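PDB 2XGR: SPD1 nuclease from Streptococcus pyogenes, which probably hydrolyses DNA outside the cell as a metal-dependent endonuclease of the His-Me finger superfamily. Local coordinates for residues Tyr60-Gly65 with Ser76-Gln81; His121-Gln126 with Leu179-Thr184; Arg83-Asp88 with Tyr125-Leu130. All coordinates share one frame; numbering follows the deposited sequence. Where two conformers were deposited one is given.

Overall arrangement
The three contacts illustrate how a sheet and a short helix can be tied together through shared elements. Interactions 1 and 2 have centres about 8 Å apart and meet in the main antiparallel sheet, where Ile78 N lies 2.8 Å from Tyr181 O, a probable hydrogen bond. Interactions 2 and 3 (centres about 10 Å apart) share Tyr125 and Gln126. Interactions 1 and 3, centres about 11 Å apart, touch where Ile78 CD1 packs against Phe127 O, 3.3 Å away; bound PEG, probably from the crystallisation liquor, hydrogen-bonds to Tyr60 OH and Cys128 O. His121 belongs to the hairpin of strands 119-121 and 137-139, consistent with the nuclease finger; its NE2 lies 3.0 Å from Leu130 O.

Interaction 1. Residues Tyr60-Gly65 with Ser76-Gln81; sequences YQLQLG and SHIQLQ
Tyr60 packs on Ile78 and Leu80, and Leu62 on Ile78, in an antiparallel hairpin. The tyrosine ring lies obliquely past Ile78, with CE1 3.8 Å from Ile78 CD1, and it also touches the root of Leu80, Tyr60 CD1 standing 3.5 Å from Leu80 CB. This position follows from CG being anti to the backbone N (chi1 171°). Leu62 reaches Ile78 CB with its CD1 branch at 3.9 Å, and Leu64 sets CD2 against Ser76 OG, a hydroxyl that is hydrogen-bonded to Asn136. The face opposite Leu62 and Ile78 is polar: Gln61 and Gln79 run side by side with their amides 66° apart. They are not bonded directly; a water donates to Gln79 OE1 and accepts weakly from Gln61 NE2, whose stronger partner is Pro55 O. Gln79 NE2 is held by Asp180 OD2 and Leu54 O.

Behind these side chains stand two hydrogen-bonded pairs, each with reciprocal backbone bonds. Gln61 pairs with Gln79, and Gln63 N gives a nearly straight bond of 2.7 Å to His77 O (175° at the hydrogen). Leu62 and Ile78 form the non-hydrogen-bonded pair between them.

Strand 76-80 bonds through its other edge to strand 178-186, with strand 61-64 therefore added outside it, and helix 125-128 packs through Phe127 and Cys128 on the Ile78 side.

Interaction 2. Residues His121-Gln126 with Leu179-Thr184; sequences HLVGYQ and LDYKVT
Leu122 passes Val183 with CA atoms 5.5 Å apart, a loop crossing over a strand with side-chain and carbonyl packing in place of backbone pairing. Val183 points toward the loop and presents its whole branched end to the Leu122 carbonyl: both CG1 and CG2 of Val183 come to 3.4 Å from Leu122 O. The carbonyl oxygen thus rests against the fork of the valine, near both methyls. Leu122 adds its own side chain from the flank, crossing the valine at a slant, with Leu122 CB 3.8 Å and Leu122 CD2 3.9 Å from Val183 CG1.

Val123 supplies a second point of contact through one branch. Its CG2, which lies anti to the carbonyl carbon while CG1 is anti to the backbone N (chi1 168°), stands 4.0 Å from Val183 CG2 and 4.2 Å from Tyr181 CD2, so that one methyl touches both inward-pointing residues of the strand. The Tyr181 hydroxyl is fixed farther along by Glu164 OE1. The same carboxylate oxygen accepts from the backbone N of Gly124, the N-cap of helix 125-128, and so links strand and loop indirectly.

The loop follows strand 119-121, probably of the His-Me finger, and here meets the main sheet. Asn136 holds the backbone of Leu122 and Val123. Strand 178-186 runs between strands 76-80 and 196-204, with Ser76 against Val123 on one side and Ile197 and Leu199 against Val183 and Tyr181 on the other.

Interaction 3. Residues Arg83-Asp88 with Tyr125-Leu130; sequences RHETKD and YQFCGL
Tyr125 and Asp88 cross at about a right angle, and their polar ends join in a short hydrogen bond: Tyr125 OH donates to Asp88 OD2 at 2.6 Å. The oxygen is met on its anti side, 29° out of the carboxylate plane, and the carboxylate sits at the edge of the ring. CG of Tyr125 is anti to the backbone N (chi1 -178°), and the hydroxyl reaches Asp88. Thr86 slants across the same hydroxyl end, its CG2 3.6 Å from Tyr125 OH, whereas the CA of Gly129 covers one ring face, 3.7 Å above the plane and offset toward the rim.

The helix carrying this tyrosine is a single short turn, 125-128, set between strands 119-121 and 137-139 of what is probably the His-Me finger hairpin. Gly129 ends the turn with a positive phi, and its N bonds to Tyr125 O. On the loop side, Lys87 centres an inverse gamma turn, closed by a weak Asp88 N to Thr86 O bond.

Thr86 also binds the helix through its backbone, Thr86 N donating to Gln126 O at 3.0 Å, with the donor tilted 35° from the carbonyl plane. Its hydroxyl donates to a water that in turn gives hydrogen bonds to His84 O and Phe127 O, a three-way bridge between loop and helix. Glu85 lies beside Phe127, pointing the same way; its OE2 meets the ring edge in plane, 3.5 Å from Phe127 CE1. Helix 160-173 backs this pair, touching Glu85 through Leu171 and Phe127 through Glu164, Leu167 and Asp168, whose OD1 stands near Glu85 OE2, like charges that may shift each other's ionisation.

Interaction 1. Residues Tyr60-Gly65 with Ser76-Gln81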
loop_
_atom_site.group_PDB
_atom_site.type_symbol
_atom_site.label_atom_id
_atom_site.label_comp_id
_atom_site.label_asym_id
_atom_site.label_seq_id
_atom_site.Cartn_x
_atom_site.Cartn_y
_atom_site.Cartn_z
ATOM N N TYR A 60 -13.314 9.707 6.112
ATOM C CA TYR A 60 -12.728 8.600 5.328
ATOM C C TYR A 60 -12.909 8.925 3.841
ATOM O O TYR A 60 -14.028 9.304 3.424
ATOM C CB TYR A 60 -13.517 7.334 5.667
ATOM C CG TYR A 60 -13.194 6.134 4.801
ATOM C CD1 TYR A 60 -12.163 5.263 5.183
ATOM C CD2 TYR A 60 -13.795 5.969 3.547
ATOM C CE1 TYR A 60 -11.892 4.144 4.473
ATOM C CE2 TYR A 60 -13.475 4.827 2.766
ATOM C CZ TYR A 60 -12.530 3.955 3.231
ATOM O OH TYR A 60 -12.248 2.827 2.476
ATOM N N GLN A 61 -11.872 8.632 3.038
ATOM C CA GLN A 61 -11.961 8.776 1.583
ATOM C C GLN A 61 -11.191 7.643 0.929
ATOM O O GLN A 61 -10.067 7.303 1.403
ATOM C CB GLN A 61 -11.211 10.037 1.109
ATOM C CG GLN A 61 -11.638 11.341 1.693
ATOM C CD GLN A 61 -10.575 12.413 1.499
ATOM O OE1 GLN A 61 -10.272 12.801 0.370
ATOM N NE2 GLN A 61 -10.091 12.953 2.585
ATOM N N LEU A 62 -11.702 7.139 -0.189
ATOM C CA LEU A 62 -10.954 6.201 -1.006
ATOM C C LEU A 62 -11.094 6.697 -2.426
ATOM O O LEU A 62 -12.178 6.908 -2.905
ATOM C CB LEU A 62 -11.545 4.811 -0.851
ATOM C CG LEU A 62 -11.004 3.718 -1.778
ATOM C CD1 LEU A 62 -9.540 3.429 -1.392
ATOM C CD2 LEU A 62 -11.875 2.460 -1.640
ATOM N N GLN A 63 -9.959 6.969 -3.054
ATOM C CA GLN A 63 -9.959 7.428 -4.443
ATOM C C GLN A 63 -9.246 6.390 -5.310
ATOM O O GLN A 63 -8.113 6.041 -5.012
ATOM C CB GLN A 63 -9.312 8.824 -4.451
ATOM C CG GLN A 63 -9.595 9.564 -5.779
ATOM C CD GLN A 63 -9.670 11.103 -5.645
ATOM O OE1 GLN A 63 -9.507 11.787 -6.661
ATOM N NE2 GLN A 63 -9.876 11.650 -4.426
ATOM N N LEU A 64 -9.862 5.938 -6.407
ATOM C CA LEU A 64 -9.260 4.922 -7.237
ATOM C C LEU A 64 -8.927 5.541 -8.583
ATOM O O LEU A 64 -9.807 6.103 -9.211
ATOM C CB LEU A 64 -10.245 3.788 -7.452
ATOM C CG LEU A 64 -10.670 3.016 -6.174
ATOM C CD1 LEU A 64 -11.734 1.917 -6.488
ATOM C CD2 LEU A 64 -9.423 2.459 -5.507
ATOM N N GLY A 65 -7.733 5.336 -9.092
ATOM C CA GLY A 65 -7.458 5.890 -10.400
ATOM C C GLY A 65 -8.235 5.156 -11.500
ATOM O O GLY A 65 -8.736 4.071 -11.307
ATOM N N SER A 76 -4.401 3.470 -6.126
ATOM C CA SER A 76 -5.503 3.439 -5.164
ATOM C C SER A 76 -5.006 4.264 -3.935
ATOM O O SER A 76 -3.839 4.144 -3.517
ATOM C CB SER A 76 -5.702 1.982 -4.755
ATOM O OG SER A 76 -6.739 1.945 -3.766
ATOM N N HIS A 77 -5.832 5.191 -3.436
ATOM C CA HIS A 77 -5.388 6.210 -2.478
ATOM C C HIS A 77 -6.434 6.318 -1.376
ATOM O O HIS A 77 -7.634 6.541 -1.659
ATOM C CB HIS A 77 -5.235 7.545 -3.178
ATOM C CG HIS A 77 -4.300 8.526 -2.496
ATOM N ND1 HIS A 77 -3.989 8.534 -1.153
ATOM C CD2 HIS A 77 -3.706 9.633 -3.029
ATOM C CE1 HIS A 77 -3.144 9.555 -0.903
ATOM N NE2 HIS A 77 -3.005 10.247 -2.028
ATOM N N ILE A 78 -6.034 6.042 -0.128
ATOM C CA ILE A 78 -7.010 6.084 0.970
ATOM C C ILE A 78 -6.576 7.087 2.032
ATOM O O ILE A 78 -5.367 7.355 2.226
ATOM C CB ILE A 78 -7.182 4.640 1.536
ATOM C CG1 ILE A 78 -8.444 4.503 2.432
ATOM C CG2 ILE A 78 -5.891 4.139 2.282
ATOM C CD1 ILE A 78 -8.775 2.973 2.725
ATOM N N GLN A 79 -7.552 7.616 2.756
ATOM C CA GLN A 79 -7.200 8.394 3.943
ATOM C C GLN A 79 -8.209 7.951 5.016
ATOM O O GLN A 79 -9.431 8.012 4.785
ATOM C CB GLN A 79 -7.226 9.898 3.601
ATOM C CG GLN A 79 -6.620 10.717 4.756
ATOM C CD GLN A 79 -6.577 12.173 4.454
ATOM O OE1 GLN A 79 -7.350 12.943 5.057
ATOM N NE2 GLN A 79 -5.709 12.581 3.500
ATOM N N LEU A 80 -7.704 7.333 6.093
ATOM C CA LEU A 80 -8.650 6.665 7.034
ATOM C C LEU A 80 -8.134 6.724 8.457
ATOM O O LEU A 80 -6.905 6.943 8.682
ATOM C CB LEU A 80 -8.924 5.180 6.587
ATOM C CG LEU A 80 -7.841 4.148 7.003
ATOM C CD1 LEU A 80 -8.376 2.699 6.974
ATOM C CD2 LEU A 80 -6.520 4.299 6.054
ATOM N N GLN A 81 -9.048 6.467 9.404
ATOM C CA GLN A 81 -8.673 6.063 10.770
ATOM C C GLN A 81 -8.916 4.598 11.019
ATOM O O GLN A 81 -9.626 3.915 10.285
ATOM C CB GLN A 81 -9.481 6.903 11.812
ATOM C CG GLN A 81 -9.345 8.433 11.592
ATOM C CD GLN A 81 -10.227 9.160 12.615
ATOM O OE1 GLN A 81 -11.421 8.932 12.636
ATOM N NE2 GLN A 81 -9.649 10.023 13.417
HETATM O O HOH W 1 -9.762 13.216 5.713
#

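Interaction 2. Residues His121-Gln126 with Leu179-Thr184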
loop_
_atom_site.group_PDB
_atom_site.type_symbol
_atom_site.label_atom_id
_atom_site.label_comp_id
_atom_site.label_asym_id
_atom_site.label_seq_id
_atom_site.Cartn_x
_atom_site.Cartn_y
_atom_site.Cartn_z
ATOM N N HIS A 121 -4.256 -6.924 -4.164
ATOM C CA HIS A 121 -4.785 -5.611 -3.964
ATOM C C HIS A 121 -3.665 -4.545 -4.053
ATOM O O HIS A 121 -2.509 -4.830 -3.731
ATOM C CB HIS A 121 -5.304 -5.491 -2.507
ATOM C CG HIS A 121 -6.692 -6.059 -2.327
ATOM N ND1 HIS A 121 -6.990 -7.367 -2.631
ATOM C CD2 HIS A 121 -7.831 -5.518 -1.845
ATOM C CE1 HIS A 121 -8.273 -7.592 -2.395
ATOM N NE2 HIS A 121 -8.794 -6.502 -1.883
ATOM N N LEU A 122 -4.049 -3.326 -4.461
ATOM C CA LEU A 122 -3.146 -2.171 -4.307
ATOM C C LEU A 122 -3.222 -1.708 -2.820
ATOM O O LEU A 122 -2.311 -1.979 -2.064
ATOM C CB LEU A 122 -3.517 -1.038 -5.274
ATOM C CG LEU A 122 -3.299 -1.449 -6.787
ATOM C CD1 LEU A 122 -3.795 -0.228 -7.698
ATOM C CD2 LEU A 122 -1.786 -1.651 -7.071
ATOM N N VAL A 123 -4.341 -1.113 -2.417
ATOM C CA VAL A 123 -4.562 -0.847 -0.988
ATOM C C VAL A 123 -5.154 -2.132 -0.344
ATOM O O VAL A 123 -6.153 -2.646 -0.831
ATOM C CB VAL A 123 -5.482 0.358 -0.791
ATOM C CG1 VAL A 123 -5.951 0.440 0.707
ATOM C CG2 VAL A 123 -4.733 1.670 -1.100
ATOM N N GLY A 124 -4.474 -2.721 0.661
ATOM C CA GLY A 124 -4.976 -3.990 1.214
ATOM C C GLY A 124 -6.413 -3.923 1.719
ATOM O O GLY A 124 -6.940 -2.872 2.197
ATOM N N TYR A 125 -7.001 -5.117 1.746
ATOM C CA TYR A 125 -8.431 -5.220 2.052
ATOM C C TYR A 125 -8.870 -4.588 3.358
ATOM O O TYR A 125 -9.903 -3.902 3.383
ATOM C CB TYR A 125 -8.796 -6.750 2.094
ATOM C CG TYR A 125 -10.248 -6.944 2.342
ATOM C CD1 TYR A 125 -11.200 -6.672 1.361
ATOM C CD2 TYR A 125 -10.687 -7.273 3.602
ATOM C CE1 TYR A 125 -12.571 -6.878 1.586
ATOM C CE2 TYR A 125 -12.064 -7.503 3.841
ATOM C CZ TYR A 125 -12.983 -7.228 2.851
ATOM O OH TYR A 125 -14.339 -7.409 3.093
ATOM N N GLN A 126 -8.152 -4.827 4.463
ATOM C CA GLN A 126 -8.706 -4.375 5.744
ATOM C C GLN A 126 -8.653 -2.862 5.858
ATOM O O GLN A 126 -9.296 -2.266 6.719
ATOM C CB GLN A 126 -7.977 -5.015 6.927
ATOM C CG GLN A 126 -8.183 -6.521 7.025
ATOM C CD GLN A 126 -7.929 -7.050 8.416
ATOM O OE1 GLN A 126 -8.565 -8.048 8.852
ATOM N NE2 GLN A 126 -6.993 -6.474 9.091
ATOM N N LEU A 179 -4.267 7.934 8.573
ATOM C CA LEU A 179 -3.227 7.462 7.642
ATOM C C LEU A 179 -3.632 7.885 6.248
ATOM O O LEU A 179 -4.783 7.613 5.808
ATOM C CB LEU A 179 -3.194 5.942 7.736
ATOM C CG LEU A 179 -2.340 5.270 6.613
ATOM C CD1 LEU A 179 -0.820 5.717 6.690
ATOM C CD2 LEU A 179 -2.478 3.714 6.686
ATOM N N ASP A 180 -2.709 8.523 5.519
ATOM C CA ASP A 180 -2.940 8.768 4.103
ATOM C C ASP A 180 -2.005 7.784 3.419
ATOM O O ASP A 180 -0.773 7.803 3.619
ATOM C CB ASP A 180 -2.578 10.243 3.753
ATOM C CG ASP A 180 -2.758 10.552 2.270
ATOM O OD1 ASP A 180 -1.988 10.038 1.456
ATOM O OD2 ASP A 180 -3.752 11.264 1.940
ATOM N N TYR A 181 -2.557 6.945 2.532
ATOM C CA TYR A 181 -1.772 5.865 2.003
ATOM C C TYR A 181 -2.144 5.657 0.526
ATOM O O TYR A 181 -3.313 5.439 0.189
ATOM C CB TYR A 181 -2.112 4.585 2.848
ATOM C CG TYR A 181 -1.527 3.256 2.368
ATOM C CD1 TYR A 181 -0.178 3.131 1.935
ATOM C CD2 TYR A 181 -2.316 2.115 2.316
ATOM C CE1 TYR A 181 0.335 1.876 1.510
ATOM C CE2 TYR A 181 -1.815 0.852 1.866
ATOM C CZ TYR A 181 -0.480 0.762 1.485
ATOM O OH TYR A 181 0.000 -0.468 1.115
ATOM N N LYS A 182 -1.136 5.739 -0.352
ATOM C CA LYS A 182 -1.381 5.634 -1.794
ATOM C C LYS A 182 -0.517 4.495 -2.306
ATOM O O LYS A 182 0.676 4.415 -1.952
ATOM C CB LYS A 182 -0.967 6.962 -2.471
ATOM C CG LYS A 182 -1.378 6.921 -3.964
ATOM C CD LYS A 182 -0.861 8.203 -4.707
ATOM C CE LYS A 182 -1.341 8.191 -6.156
ATOM N NZ LYS A 182 -0.774 9.458 -6.774
ATOM N N VAL A 183 -1.115 3.604 -3.102
ATOM C CA VAL A 183 -0.378 2.497 -3.711
ATOM C C VAL A 183 -0.475 2.660 -5.230
ATOM O O VAL A 183 -1.562 2.731 -5.816
ATOM C CB VAL A 183 -0.949 1.116 -3.234
ATOM C CG1 VAL A 183 -0.145 -0.039 -3.917
ATOM C CG2 VAL A 183 -0.860 1.059 -1.662
ATOM N N THR A 184 0.689 2.773 -5.858
ATOM C CA THR A 184 0.749 3.035 -7.354
ATOM C C THR A 184 1.565 1.975 -8.071
ATOM O O THR A 184 2.782 1.798 -7.756
ATOM C CB THR A 184 1.417 4.425 -7.623
ATOM O OG1 THR A 184 0.801 5.472 -6.855
ATOM C CG2 THR A 184 1.448 4.761 -9.129
#

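Interaction 3. Residues Arg83-Asp88 with Tyr125-Leu130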
loop_
_atom_site.group_PDB
_atom_site.type_symbol
_atom_site.label_atom_id
_atom_site.label_comp_id
_atom_site.label_asym_id
_atom_site.label_seq_id
_atom_site.Cartn_x
_atom_site.Cartn_y
_atom_site.Cartn_z
ATOM N N ARG A 83 -10.895 3.319 12.928
ATOM C CA ARG A 83 -12.344 2.991 13.055
ATOM C C ARG A 83 -13.006 2.652 11.743
ATOM O O ARG A 83 -14.118 2.094 11.709
ATOM C CB ARG A 83 -13.143 4.154 13.674
ATOM C CG ARG A 83 -13.217 5.418 12.836
ATOM C CD ARG A 83 -13.676 6.592 13.705
ATOM N NE ARG A 83 -12.638 6.922 14.719
ATOM C CZ ARG A 83 -12.694 7.930 15.589
ATOM N NH1 ARG A 83 -13.779 8.692 15.647
ATOM N NH2 ARG A 83 -11.686 8.167 16.430
ATOM N N HIS A 84 -12.358 3.062 10.643
ATOM C CA HIS A 84 -12.967 2.873 9.325
ATOM C C HIS A 84 -12.594 1.584 8.643
ATOM O O HIS A 84 -13.103 1.326 7.548
ATOM C CB HIS A 84 -12.579 3.979 8.395
ATOM C CG HIS A 84 -12.807 5.355 8.917
ATOM N ND1 HIS A 84 -14.085 5.885 9.114
ATOM C CD2 HIS A 84 -11.930 6.352 9.190
ATOM C CE1 HIS A 84 -13.973 7.109 9.609
ATOM N NE2 HIS A 84 -12.679 7.436 9.611
ATOM N N GLU A 85 -11.721 0.787 9.248
ATOM C CA GLU A 85 -11.223 -0.392 8.627
ATOM C C GLU A 85 -12.323 -1.429 8.479
ATOM O O GLU A 85 -13.245 -1.396 9.198
ATOM C CB GLU A 85 -10.086 -1.035 9.448
ATOM C CG GLU A 85 -8.789 -0.312 9.414
ATOM C CD GLU A 85 -7.614 -1.064 10.053
ATOM O OE1 GLU A 85 -7.812 -2.130 10.553
ATOM O OE2 GLU A 85 -6.530 -0.522 10.125
ATOM N N THR A 86 -12.140 -2.335 7.527
ATOM C CA THR A 86 -12.993 -3.484 7.351
ATOM C C THR A 86 -12.321 -4.760 7.901
ATOM O O THR A 86 -11.476 -5.350 7.267
ATOM C CB THR A 86 -13.313 -3.602 5.843
ATOM O OG1 THR A 86 -13.991 -2.378 5.414
ATOM C CG2 THR A 86 -14.215 -4.781 5.610
ATOM N N LYS A 87 -12.495 -5.043 9.193
ATOM C CA LYS A 87 -11.706 -6.087 9.834
ATOM C C LYS A 87 -12.583 -7.322 9.780
ATOM O O LYS A 87 -13.617 -7.389 10.497
ATOM C CB LYS A 87 -11.394 -5.740 11.298
ATOM C CG LYS A 87 -10.933 -4.305 11.482
ATOM C CD LYS A 87 -10.830 -3.857 12.962
ATOM C CE LYS A 87 -9.939 -2.619 13.128
ATOM N NZ LYS A 87 -10.130 -2.161 14.544
ATOM N N ASP A 88 -12.429 -8.054 8.681
ATOM C CA ASP A 88 -13.254 -9.270 8.469
ATOM C C ASP A 88 -12.373 -10.455 8.887
ATOM O O ASP A 88 -11.241 -10.628 8.415
ATOM C CB ASP A 88 -13.612 -9.376 6.966
ATOM C CG ASP A 88 -14.796 -8.487 6.588
ATOM O OD1 ASP A 88 -15.445 -7.978 7.486
ATOM O OD2 ASP A 88 -15.109 -8.306 5.394
ATOM N N TYR A 125 -7.001 -5.117 1.746
ATOM C CA TYR A 125 -8.431 -5.220 2.052
ATOM C C TYR A 125 -8.870 -4.588 3.358
ATOM O O TYR A 125 -9.903 -3.902 3.383
ATOM C CB TYR A 125 -8.796 -6.750 2.094
ATOM C CG TYR A 125 -10.248 -6.944 2.342
ATOM C CD1 TYR A 125 -11.200 -6.672 1.361
ATOM C CD2 TYR A 125 -10.687 -7.273 3.602
ATOM C CE1 TYR A 125 -12.571 -6.878 1.586
ATOM C CE2 TYR A 125 -12.064 -7.503 3.841
ATOM C CZ TYR A 125 -12.983 -7.228 2.851
ATOM O OH TYR A 125 -14.339 -7.409 3.093
ATOM N N GLN A 126 -8.152 -4.827 4.463
ATOM C CA GLN A 126 -8.706 -4.375 5.744
ATOM C C GLN A 126 -8.653 -2.862 5.858
ATOM O O GLN A 126 -9.296 -2.266 6.719
ATOM C CB GLN A 126 -7.977 -5.015 6.927
ATOM C CG GLN A 126 -8.183 -6.521 7.025
ATOM C CD GLN A 126 -7.929 -7.050 8.416
ATOM O OE1 GLN A 126 -8.565 -8.048 8.852
ATOM N NE2 GLN A 126 -6.993 -6.474 9.091
ATOM N N PHE A 127 -7.974 -2.195 4.922
ATOM C CA PHE A 127 -8.046 -0.742 4.922
ATOM C C PHE A 127 -9.242 -0.305 4.130
ATOM O O PHE A 127 -9.977 0.567 4.554
ATOM C CB PHE A 127 -6.785 -0.083 4.315
ATOM C CG PHE A 127 -5.535 -0.276 5.147
ATOM C CD1 PHE A 127 -5.610 -0.431 6.563
ATOM C CD2 PHE A 127 -4.294 -0.235 4.561
ATOM C CE1 PHE A 127 -4.434 -0.564 7.369
ATOM C CE2 PHE A 127 -3.110 -0.403 5.341
ATOM C CZ PHE A 127 -3.176 -0.535 6.739
ATOM N N CYS A 128 -9.398 -0.881 2.942
ATOM C CA CYS A 128 -10.429 -0.340 2.014
ATOM C C CYS A 128 -11.724 -1.157 1.891
ATOM O O CYS A 128 -12.703 -0.700 1.250
ATOM C CB CYS A 128 -9.842 -0.125 0.595
ATOM S SG CYS A 128 -9.391 -1.674 -0.302
ATOM N N GLY A 129 -11.701 -2.407 2.318
ATOM C CA GLY A 129 -12.911 -3.214 2.214
ATOM C C GLY A 129 -13.419 -3.575 0.828
ATOM O O GLY A 129 -14.553 -4.074 0.682
ATOM N N LEU A 130 -12.587 -3.426 -0.188
ATOM C CA LEU A 130 -12.977 -3.701 -1.599
ATOM C C LEU A 130 -12.687 -5.123 -2.033
ATOM O O LEU A 130 -11.640 -5.671 -1.735
ATOM C CB LEU A 130 -12.188 -2.820 -2.588
ATOM C CG LEU A 130 -12.341 -1.321 -2.375
ATOM C CD1 LEU A 130 -11.413 -0.713 -3.434
ATOM C CD2 LEU A 130 -13.835 -0.884 -2.586
HETATM O O HOH W 2 -12.720 -0.009 5.157
#